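Local atomic coordinates of lovastatin nonaketide synthase, polyketide synthase component (PDB entry 7CPX), a protein that builds dihydromonacolin L, the polyketide precursor of lovastatin, from malonyl-CoA as an iterative, homodimeric multidomain synthase working with the partner protein LovC. Residues S1972-E1984 against V2092-E2104. The protein carries 2 engineered substitutions. Sequence-based numbering, arbitrary orientation.
Sequences SICGQMLLHAGEE and VSLARQGLPSVSE
Met-1977 packs against Leu-2094, Ala-2095 and Gly-2098 where helix 2085-2095 gives way to a turn, and the two segments illustrate how a helix packs against a chain leaving another helix. Bent at chi2 (-56°), the Met-1977 side chain carries CE to 3.4 Å from the carbonyl O of Ala-2095, while SD passes the carbonyl O of Leu-2094. CE also rests on the backbone of Gly-2098, which has no side chain between it and Met-1977. On the same buried side, the CD1 methyl of Leu-2094 lies 3.9 Å from Ala-1981 CB. Further along, Ile-1973 and Val-2102 meet tip to tip through Ile-1973 CD1 and the two Val-2102 methyls.

The polar side is looser and more accessible to solvent. Gln-2097, extended beyond CG, lies across the His-1980 ring, its OE1 3.2 Å from His-1980 CG and its amide plane turned 58° from the ring; its NE2 donates to Glu-1984 OE2 at 3.0 Å, from above the carboxylate plane. Gln-1976 NE2 makes a weak bond to His-1980 NE2, and Gln-1976 OE1 lies 3.3 Å from Ser-2101 CB. The Ser-2101 hydroxyl turns back to Gly-2098 O, which also accepts from Ser-2101 N and so helps hold the turn.

Helix 1935-1953 covers the buried side, Leu-1943 touching both Met-1977 and Leu-2094, while helix 1972-1985 forms the beta-alpha-beta crossover between neighbouring strands 1964-1968 and 1988-1993 of a Rossmann-like, five-stranded parallel sheet (order 3-2-1-4-5).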
ATOM      1  N   SER A1972      32.342  26.484  21.430  1.00124.80           N
ATOM      2  CA  SER A1972      33.435  26.452  22.398  1.00124.80           C
ATOM      3  C   SER A1972      33.667  27.834  22.997  1.00124.80           C
ATOM      4  O   SER A1972      33.766  27.992  24.221  1.00124.80           O
ATOM      5  CB  SER A1972      34.706  25.934  21.726  1.00124.80           C
ATOM      6  OG  SER A1972      35.077  26.764  20.639  1.00124.80           O
ATOM      7  N   ILE A1973      33.746  28.852  22.139  1.00126.37           N
ATOM      8  CA  ILE A1973      33.780  30.224  22.629  1.00126.37           C
ATOM      9  C   ILE A1973      32.553  30.488  23.486  1.00126.37           C
ATOM     10  O   ILE A1973      32.641  31.089  24.565  1.00126.37           O
ATOM     11  CB  ILE A1973      33.865  31.218  21.455  1.00126.37           C
ATOM     12  CG1 ILE A1973      35.033  30.875  20.527  1.00126.37           C
ATOM     13  CG2 ILE A1973      34.024  32.638  21.976  1.00126.37           C
ATOM     14  CD1 ILE A1973      35.063  31.714  19.271  1.00126.37           C
ATOM     15  N   CYS A1974      31.388  30.037  23.018  1.00124.41           N
ATOM     16  CA  CYS A1974      30.163  30.223  23.782  1.00124.41           C
ATOM     17  C   CYS A1974      30.230  29.486  25.110  1.00124.41           C
ATOM     18  O   CYS A1974      29.750  29.991  26.125  1.00124.41           O
ATOM     19  CB  CYS A1974      28.955  29.762  22.971  1.00124.41           C
ATOM     20  SG  CYS A1974      27.364  30.205  23.703  1.00124.41           S
ATOM     21  N   GLY A1975      30.822  28.292  25.129  1.00122.73           N
ATOM     22  CA  GLY A1975      30.955  27.576  26.388  1.00122.73           C
ATOM     23  C   GLY A1975      31.808  28.328  27.391  1.00122.73           C
ATOM     24  O   GLY A1975      31.423  28.503  28.553  1.00122.73           O
ATOM     25  N   GLN A1976      32.977  28.799  26.950  1.00124.17           N
ATOM     26  CA  GLN A1976      33.854  29.538  27.854  1.00124.17           C
ATOM     27  C   GLN A1976      33.179  30.807  28.356  1.00124.17           C
ATOM     28  O   GLN A1976      33.232  31.123  29.553  1.00124.17           O
ATOM     29  CB  GLN A1976      35.169  29.874  27.150  1.00124.17           C
ATOM     30  CG  GLN A1976      36.105  30.749  27.968  1.00124.17           C
ATOM     31  CD  GLN A1976      37.430  30.992  27.274  1.00124.17           C
ATOM     32  OE1 GLN A1976      37.713  30.404  26.230  1.00124.17           O
ATOM     33  NE2 GLN A1976      38.249  31.862  27.850  1.00124.17           N
ATOM     34  N   MET A1977      32.531  31.546  27.456  1.00126.26           N
ATOM     35  CA  MET A1977      31.913  32.803  27.854  1.00126.26           C
ATOM     36  C   MET A1977      30.684  32.571  28.724  1.00126.26           C
ATOM     37  O   MET A1977      30.394  33.380  29.609  1.00126.26           O
ATOM     38  CB  MET A1977      31.561  33.617  26.614  1.00126.26           C
ATOM     39  CG  MET A1977      32.770  33.976  25.757  1.00126.26           C
ATOM     40  SD  MET A1977      34.057  34.859  26.660  1.00126.26           S
ATOM     41  CE  MET A1977      35.113  35.380  25.312  1.00126.26           C
ATOM     42  N   LEU A1978      29.958  31.475  28.500  1.00122.02           N
ATOM     43  CA  LEU A1978      28.854  31.117  29.381  1.00122.02           C
ATOM     44  C   LEU A1978      29.358  30.786  30.776  1.00122.02           C
ATOM     45  O   LEU A1978      28.736  31.167  31.772  1.00122.02           O
ATOM     46  CB  LEU A1978      28.088  29.930  28.799  1.00122.02           C
ATOM     47  CG  LEU A1978      27.180  30.234  27.610  1.00122.02           C
ATOM     48  CD1 LEU A1978      26.892  28.969  26.825  1.00122.02           C
ATOM     49  CD2 LEU A1978      25.887  30.868  28.086  1.00122.02           C
ATOM     50  N   LEU A1979      30.479  30.068  30.870  1.00121.67           N
ATOM     51  CA  LEU A1979      31.064  29.810  32.179  1.00121.67           C
ATOM     52  C   LEU A1979      31.459  31.112  32.862  1.00121.67           C
ATOM     53  O   LEU A1979      31.206  31.299  34.060  1.00121.67           O
ATOM     54  CB  LEU A1979      32.275  28.888  32.043  1.00121.67           C
ATOM     55  CG  LEU A1979      31.958  27.438  31.673  1.00121.67           C
ATOM     56  CD1 LEU A1979      33.234  26.669  31.374  1.00121.67           C
ATOM     57  CD2 LEU A1979      31.171  26.758  32.783  1.00121.67           C
ATOM     58  N   HIS A1980      32.072  32.030  32.112  1.00125.10           N
ATOM     59  CA  HIS A1980      32.442  33.320  32.688  1.00125.10           C
ATOM     60  C   HIS A1980      31.213  34.079  33.178  1.00125.10           C
ATOM     61  O   HIS A1980      31.221  34.654  34.274  1.00125.10           O
ATOM     62  CB  HIS A1980      33.205  34.153  31.659  1.00125.10           C
ATOM     63  CG  HIS A1980      34.575  33.633  31.357  1.00125.10           C
ATOM     64  ND1 HIS A1980      35.301  32.884  32.257  1.00125.10           N
ATOM     65  CD2 HIS A1980      35.351  33.754  30.255  1.00125.10           C
ATOM     66  CE1 HIS A1980      36.467  32.568  31.723  1.00125.10           C
ATOM     67  NE2 HIS A1980      36.523  33.083  30.508  1.00125.10           N
ATOM     68  N   ALA A1981      30.149  34.098  32.373  1.00125.68           N
ATOM     69  CA  ALA A1981      28.940  34.817  32.755  1.00125.68           C
ATOM     70  C   ALA A1981      28.292  34.190  33.980  1.00125.68           C
ATOM     71  O   ALA A1981      27.800  34.900  34.864  1.00125.68           O
ATOM     72  CB  ALA A1981      27.957  34.848  31.586  1.00125.68           C
ATOM     73  N   GLY A1982      28.265  32.858  34.045  1.00124.92           N
ATOM     74  CA  GLY A1982      27.727  32.197  35.221  1.00124.92           C
ATOM     75  C   GLY A1982      28.530  32.508  36.468  1.00124.92           C
ATOM     76  O   GLY A1982      27.968  32.728  37.543  1.00124.92           O
ATOM     77  N   GLU A1983      29.859  32.532  36.340  1.00126.30           N
ATOM     78  CA  GLU A1983      30.697  32.903  37.474  1.00126.30           C
ATOM     79  C   GLU A1983      30.401  34.325  37.929  1.00126.30           C
ATOM     80  O   GLU A1983      30.269  34.589  39.130  1.00126.30           O
ATOM     81  CB  GLU A1983      32.173  32.759  37.104  1.00126.30           C
ATOM     82  CG  GLU A1983      32.615  31.327  36.864  1.00126.30           C
ATOM     83  CD  GLU A1983      34.000  31.240  36.254  1.00126.30           C
ATOM     84  OE1 GLU A1983      34.627  32.300  36.044  1.00126.30           O
ATOM     85  OE2 GLU A1983      34.462  30.112  35.981  1.00126.30           O
ATOM     86  N   GLU A1984      30.287  35.257  36.981  1.00129.10           N
ATOM     87  CA  GLU A1984      30.036  36.650  37.345  1.00129.10           C
ATOM     88  C   GLU A1984      28.668  36.819  37.994  1.00129.10           C
ATOM     89  O   GLU A1984      28.533  37.540  38.989  1.00129.10           O
ATOM     90  CB  GLU A1984      30.161  37.545  36.112  1.00129.10           C
ATOM     91  CG  GLU A1984      31.577  37.651  35.565  1.00129.10           C
ATOM     92  CD  GLU A1984      32.539  38.288  36.548  1.00129.10           C
ATOM     93  OE1 GLU A1984      32.072  38.880  37.543  1.00129.10           O
ATOM     94  OE2 GLU A1984      33.765  38.194  36.326  1.00129.10           O
ATOM     95  N   VAL A2092      30.916  43.427  26.748  1.00129.72           N
ATOM     96  CA  VAL A2092      32.310  43.584  26.354  1.00129.72           C
ATOM     97  C   VAL A2092      33.240  43.181  27.488  1.00129.72           C
ATOM     98  O   VAL A2092      34.322  42.634  27.245  1.00129.72           O
ATOM     99  CB  VAL A2092      32.587  45.023  25.884  1.00129.72           C
ATOM    100  CG1 VAL A2092      31.702  45.370  24.697  1.00129.72           C
ATOM    101  CG2 VAL A2092      32.388  46.016  27.018  1.00129.72           C
ATOM    102  N   SER A2093      32.854  43.446  28.739  1.00131.40           N
ATOM    103  CA  SER A2093      33.688  43.034  29.863  1.00131.40           C
ATOM    104  C   SER A2093      33.846  41.520  29.893  1.00131.40           C
ATOM    105  O   SER A2093      34.952  41.002  30.075  1.00131.40           O
ATOM    106  CB  SER A2093      33.083  43.536  31.173  1.00131.40           C
ATOM    107  OG  SER A2093      33.854  43.112  32.283  1.00131.40           O
ATOM    108  N   LEU A2094      32.743  40.794  29.707  1.00129.77           N
ATOM    109  CA  LEU A2094      32.817  39.337  29.682  1.00129.77           C
ATOM    110  C   LEU A2094      33.603  38.850  28.472  1.00129.77           C
ATOM    111  O   LEU A2094      34.377  37.890  28.569  1.00129.77           O
ATOM    112  CB  LEU A2094      31.414  38.737  29.678  1.00129.77           C
ATOM    113  CG  LEU A2094      30.552  38.909  30.924  1.00129.77           C
ATOM    114  CD1 LEU A2094      29.149  38.396  30.648  1.00129.77           C
ATOM    115  CD2 LEU A2094      31.166  38.177  32.103  1.00129.77           C
ATOM    116  N   ALA A2095      33.417  39.497  27.320  1.00128.35           N
ATOM    117  CA  ALA A2095      34.157  39.103  26.126  1.00128.35           C
ATOM    118  C   ALA A2095      35.654  39.257  26.348  1.00128.35           C
ATOM    119  O   ALA A2095      36.447  38.398  25.948  1.00128.35           O
ATOM    120  CB  ALA A2095      33.701  39.934  24.927  1.00128.35           C
ATOM    121  N   ARG A2096      36.055  40.345  27.007  1.00132.28           N
ATOM    122  CA  ARG A2096      37.463  40.579  27.294  1.00132.28           C
ATOM    123  C   ARG A2096      38.042  39.515  28.215  1.00132.28           C
ATOM    124  O   ARG A2096      39.267  39.410  28.328  1.00132.28           O
ATOM    125  CB  ARG A2096      37.634  41.974  27.893  1.00132.28           C
ATOM    126  CG  ARG A2096      37.563  43.070  26.840  1.00132.28           C
ATOM    127  CD  ARG A2096      37.183  44.419  27.419  1.00132.28           C
ATOM    128  NE  ARG A2096      37.242  45.465  26.406  1.00132.28           N
ATOM    129  CZ  ARG A2096      36.792  46.702  26.572  1.00132.28           C
ATOM    130  NH1 ARG A2096      36.221  47.085  27.702  1.00132.28           N
ATOM    131  NH2 ARG A2096      36.919  47.576  25.578  1.00132.28           N
ATOM    132  N   GLN A2097      37.192  38.724  28.872  1.00131.66           N
ATOM    133  CA  GLN A2097      37.684  37.623  29.689  1.00131.66           C
ATOM    134  C   GLN A2097      38.147  36.438  28.850  1.00131.66           C
ATOM    135  O   GLN A2097      38.873  35.581  29.365  1.00131.66           O
ATOM    136  CB  GLN A2097      36.601  37.160  30.666  1.00131.66           C
ATOM    137  CG  GLN A2097      36.109  38.240  31.615  1.00131.66           C
ATOM    138  CD  GLN A2097      35.189  37.693  32.690  1.00131.66           C
ATOM    139  OE1 GLN A2097      35.040  36.480  32.836  1.00131.66           O
ATOM    140  NE2 GLN A2097      34.566  38.587  33.449  1.00131.66           N
ATOM    141  N   GLY A2098      37.747  36.364  27.580  1.00130.07           N
ATOM    142  CA  GLY A2098      38.062  35.203  26.769  1.00130.07           C
ATOM    143  C   GLY A2098      38.376  35.485  25.312  1.00130.07           C
ATOM    144  O   GLY A2098      38.280  34.582  24.475  1.00130.07           O
ATOM    145  N   LEU A2099      38.747  36.722  24.987  1.00132.14           N
ATOM    146  CA  LEU A2099      39.110  37.044  23.608  1.00132.14           C
ATOM    147  C   LEU A2099      40.229  36.167  23.061  1.00132.14           C
ATOM    148  O   LEU A2099      40.117  35.724  21.905  1.00132.14           O
ATOM    149  CB  LEU A2099      39.514  38.521  23.501  1.00132.14           C
ATOM    150  CG  LEU A2099      38.485  39.542  23.981  1.00132.14           C
ATOM    151  CD1 LEU A2099      39.063  40.949  23.945  1.00132.14           C
ATOM    152  CD2 LEU A2099      37.208  39.469  23.164  1.00132.14           C
ATOM    153  N   PRO A2100      41.306  35.877  23.803  1.00135.56           N
ATOM    154  CA  PRO A2100      42.424  35.121  23.217  1.00135.56           C
ATOM    155  C   PRO A2100      42.079  33.678  22.879  1.00135.56           C
ATOM    156  O   PRO A2100      42.929  32.941  22.370  1.00135.56           O
ATOM    157  CB  PRO A2100      43.504  35.187  24.308  1.00135.56           C
ATOM    158  CG  PRO A2100      43.083  36.291  25.227  1.00135.56           C
ATOM    159  CD  PRO A2100      41.597  36.297  25.184  1.00135.56           C
ATOM    160  N   SER A2101      40.843  33.259  23.160  1.00131.78           N
ATOM    161  CA  SER A2101      40.471  31.865  22.938  1.00131.78           C
ATOM    162  C   SER A2101      40.616  31.461  21.476  1.00131.78           C
ATOM    163  O   SER A2101      40.881  30.289  21.184  1.00131.78           O
ATOM    164  CB  SER A2101      39.035  31.630  23.409  1.00131.78           C
ATOM    165  OG  SER A2101      38.131  32.477  22.724  1.00131.78           O
ATOM    166  N   VAL A2102      40.448  32.402  20.547  1.00133.48           N
ATOM    167  CA  VAL A2102      40.481  32.112  19.117  1.00133.48           C
ATOM    168  C   VAL A2102      41.156  33.268  18.388  1.00133.48           C
ATOM    169  O   VAL A2102      41.461  34.310  18.971  1.00133.48           O
ATOM    170  CB  VAL A2102      39.068  31.871  18.543  1.00133.48           C
ATOM    171  CG1 VAL A2102      38.488  30.583  19.096  1.00133.48           C
ATOM    172  CG2 VAL A2102      38.158  33.051  18.855  1.00133.48           C
ATOM    173  N   SER A2103      41.387  33.074  17.091  1.00137.79           N
ATOM    174  CA  SER A2103      41.984  34.094  16.246  1.00137.79           C
ATOM    175  C   SER A2103      40.916  35.067  15.749  1.00137.79           C
ATOM    176  O   SER A2103      39.716  34.887  15.968  1.00137.79           O
ATOM    177  CB  SER A2103      42.707  33.449  15.064  1.00137.79           C
ATOM    178  OG  SER A2103      41.814  32.671  14.286  1.00137.79           O
ATOM    179  N   GLU A2104      41.374  36.119  15.066  1.00139.35           N
ATOM    180  CA  GLU A2104      40.452  37.139  14.577  1.00139.35           C
ATOM    181  C   GLU A2104      39.532  36.577  13.500  1.00139.35           C
ATOM    182  O   GLU A2104      38.306  36.726  13.575  1.00139.35           O
ATOM    183  CB  GLU A2104      41.231  38.340  14.038  1.00139.35           C
ATOM    184  CG  GLU A2104      42.236  38.939  15.016  1.00139.35           C
ATOM    185  CD  GLU A2104      43.597  38.272  14.952  1.00139.35           C
ATOM    186  OE1 GLU A2104      43.731  37.249  14.250  1.00139.35           O
ATOM    187  OE2 GLU A2104      44.537  38.773  15.607  1.00139.35           O
TER